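Local coordinates for ribosomal RNA processing protein 6 (Trypanosoma brucei brucei, PDB 4NLC), which probably degrades and trims RNA from the 3' end as an exosome-associated 3'-5' exoribonuclease, represented here by its catalytic core of exonuclease and HRDC domains, at residues P12-P17 and Y265-L270. The protein carries 1 engineered substitution. Residues are numbered along the deposited sequence; the frame is centred on the assembly and turned at random.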
loop_
_atom_site.group_PDB
_atom_site.type_symbol
_atom_site.label_atom_id
_atom_site.label_comp_id
_atom_site.label_asym_id
_atom_site.label_seq_id
_atom_site.Cartn_x
_atom_site.Cartn_y
_atom_site.Cartn_z
ATOM N N PRO A 12 -17.750 -5.986 1.302
ATOM C CA PRO A 12 -17.563 -4.820 0.407
ATOM C C PRO A 12 -16.857 -3.653 1.137
ATOM O O PRO A 12 -16.954 -3.566 2.363
ATOM C CB PRO A 12 -18.989 -4.460 -0.016
ATOM C CG PRO A 12 -19.832 -4.933 1.102
ATOM C CD PRO A 12 -19.165 -6.146 1.690
ATOM N N VAL A 13 -16.104 -2.799 0.400
ATOM C CA VAL A 13 -15.327 -1.719 1.014
ATOM C C VAL A 13 -16.205 -0.482 1.322
ATOM O O VAL A 13 -17.009 -0.062 0.486
ATOM C CB VAL A 13 -14.025 -1.361 0.228
ATOM C CG1 VAL A 13 -13.152 -0.382 1.018
ATOM C CG2 VAL A 13 -13.208 -2.617 -0.096
ATOM N N ASP A 14 -16.044 0.089 2.537
ATOM C CA ASP A 14 -16.785 1.288 2.945
ATOM C C ASP A 14 -15.945 2.504 2.563
ATOM O O ASP A 14 -14.947 2.776 3.220
ATOM C CB ASP A 14 -17.053 1.257 4.464
ATOM C CG ASP A 14 -17.960 2.350 5.019
ATOM O OD1 ASP A 14 -17.881 3.504 4.533
ATOM O OD2 ASP A 14 -18.681 2.073 5.988
ATOM N N ASN A 15 -16.354 3.239 1.507
ATOM C CA ASN A 15 -15.631 4.422 1.022
ATOM C C ASN A 15 -16.147 5.763 1.550
ATOM O O ASN A 15 -15.704 6.803 1.063
ATOM C CB ASN A 15 -15.608 4.457 -0.507
ATOM C CG ASN A 15 -14.780 3.385 -1.137
ATOM O OD1 ASN A 15 -13.767 2.926 -0.593
ATOM N ND2 ASN A 15 -15.231 2.934 -2.281
ATOM N N SER A 16 -17.072 5.753 2.517
ATOM C CA SER A 16 -17.664 7.001 3.028
ATOM C C SER A 16 -16.672 7.881 3.792
ATOM O O SER A 16 -15.671 7.359 4.306
ATOM C CB SER A 16 -18.900 6.706 3.874
ATOM O OG SER A 16 -18.561 6.233 5.163
ATOM N N PRO A 17 -16.907 9.216 3.880
ATOM C CA PRO A 17 -15.965 10.071 4.627
ATOM C C PRO A 17 -16.190 9.955 6.137
ATOM O O PRO A 17 -16.726 10.872 6.770
ATOM C CB PRO A 17 -16.252 11.484 4.088
ATOM C CG PRO A 17 -17.363 11.335 3.079
ATOM C CD PRO A 17 -18.008 10.021 3.317
ATOM N N TYR A 265 -3.167 3.547 9.313
ATOM C CA TYR A 265 -3.826 3.763 8.052
ATOM C C TYR A 265 -4.986 4.764 8.340
ATOM O O TYR A 265 -5.695 4.637 9.343
ATOM C CB TYR A 265 -4.426 2.437 7.509
ATOM C CG TYR A 265 -5.302 2.685 6.292
ATOM C CD1 TYR A 265 -4.739 3.039 5.066
ATOM C CD2 TYR A 265 -6.688 2.752 6.410
ATOM C CE1 TYR A 265 -5.534 3.411 3.979
ATOM C CE2 TYR A 265 -7.493 3.098 5.323
ATOM C CZ TYR A 265 -6.910 3.415 4.106
ATOM O OH TYR A 265 -7.684 3.736 3.017
ATOM N N GLU A 266 -5.216 5.694 7.432
ATOM C CA GLU A 266 -6.385 6.582 7.517
ATOM C C GLU A 266 -6.966 6.733 6.133
ATOM O O GLU A 266 -6.209 6.857 5.169
ATOM C CB GLU A 266 -6.105 7.930 8.210
ATOM C CG GLU A 266 -7.354 8.750 8.549
ATOM C CD GLU A 266 -8.463 8.062 9.331
ATOM O OE1 GLU A 266 -8.433 8.117 10.578
ATOM O OE2 GLU A 266 -9.366 7.472 8.699
ATOM N N LYS A 267 -8.303 6.624 6.028
ATOM C CA LYS A 267 -9.059 6.712 4.773
ATOM C C LYS A 267 -8.726 7.992 4.002
ATOM O O LYS A 267 -8.562 9.039 4.642
ATOM C CB LYS A 267 -10.576 6.735 5.062
ATOM C CG LYS A 267 -11.197 5.431 5.533
ATOM C CD LYS A 267 -12.658 5.461 5.118
ATOM C CE LYS A 267 -13.501 4.446 5.818
ATOM N NZ LYS A 267 -14.907 4.571 5.394
ATOM N N PRO A 268 -8.675 7.959 2.642
ATOM C CA PRO A 268 -8.464 9.207 1.886
ATOM C C PRO A 268 -9.455 10.281 2.353
ATOM O O PRO A 268 -10.647 10.034 2.537
ATOM C CB PRO A 268 -8.682 8.778 0.436
ATOM C CG PRO A 268 -8.317 7.333 0.423
ATOM C CD PRO A 268 -8.866 6.821 1.724
ATOM N N HIS A 269 -8.896 11.444 2.637
ATOM C CA HIS A 269 -9.483 12.638 3.246
ATOM C C HIS A 269 -9.947 13.696 2.224
ATOM O O HIS A 269 -9.108 14.386 1.631
ATOM C CB HIS A 269 -8.398 13.219 4.173
ATOM C CG HIS A 269 -7.079 12.510 3.990
ATOM N ND1 HIS A 269 -6.353 12.621 2.803
ATOM C CD2 HIS A 269 -6.457 11.615 4.798
ATOM C CE1 HIS A 269 -5.305 11.824 2.947
ATOM N NE2 HIS A 269 -5.319 11.199 4.131
ATOM N N LEU A 270 -11.272 13.818 2.009
ATOM C CA LEU A 270 -11.799 14.838 1.088
ATOM C C LEU A 270 -12.210 16.075 1.860
ATOM O O LEU A 270 -13.150 16.029 2.659
ATOM C CB LEU A 270 -12.972 14.336 0.211
ATOM C CG LEU A 270 -13.526 15.255 -0.936
ATOM C CD1 LEU A 270 -14.585 16.229 -0.461
ATOM C CD2 LEU A 270 -12.429 15.888 -1.817
HETATM O O HOH W 1 -12.812 9.154 3.669
#
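Lys267 reaches across to an Asx turn built by Asp14 and Ser16 and brings its ammonium group against it, a worked example of how one lysine can tie together two irregular segments distant in sequence. The turn belongs to the N-terminal segment 12-17, ahead of strand 23-25, and the lysine to the loop between helix 249-261 and helix 275-280, ahead of the C-terminal helices, which carry the HRDC domain.

Hydrogen bonds to the backbone come first. Lys267 NZ donates to Asp14 O at 2.8 Å, approaching from above the carbonyl plane, 55° out of it. It also donates to Ser16 O, 3.1 Å from NZ, there tilted only 18° from the plane. Beyond CG the lysine chain is extended, chi4 178°, which carries the ammonium group to segment 12-17, with CE passing 3.4 Å from Asp14 O.

The charged component is a salt bridge, longer than either of these bonds, between Lys267 NZ and Asp14 OD1 at 3.3 Å. Three oxygens of the turn thus face the ammonium group on the side away from CE, an arrangement that would probably favour its protonated form.

Around this core, second-shell bonds hold the partners. Lys267 N donates to Glu266 OE2, an oxygen that also accepts from Phe20 N. Asn15, whose CB points away from segment 265-270, bonds Asp310 OD1 through ND2 and Gln106 NE2 through OD1. A water donates to Pro268 O at 2.6 Å and more weakly to Ser16 O, forming a weak water bridge between the segments.

Within the turn, Asp14 OD1 is fixed by two donors from the same residue: Ser16 N, nearly along the C-O axis, and Ser16 OG, 2.9 Å from Asp14 OD1 on its syn lone pair.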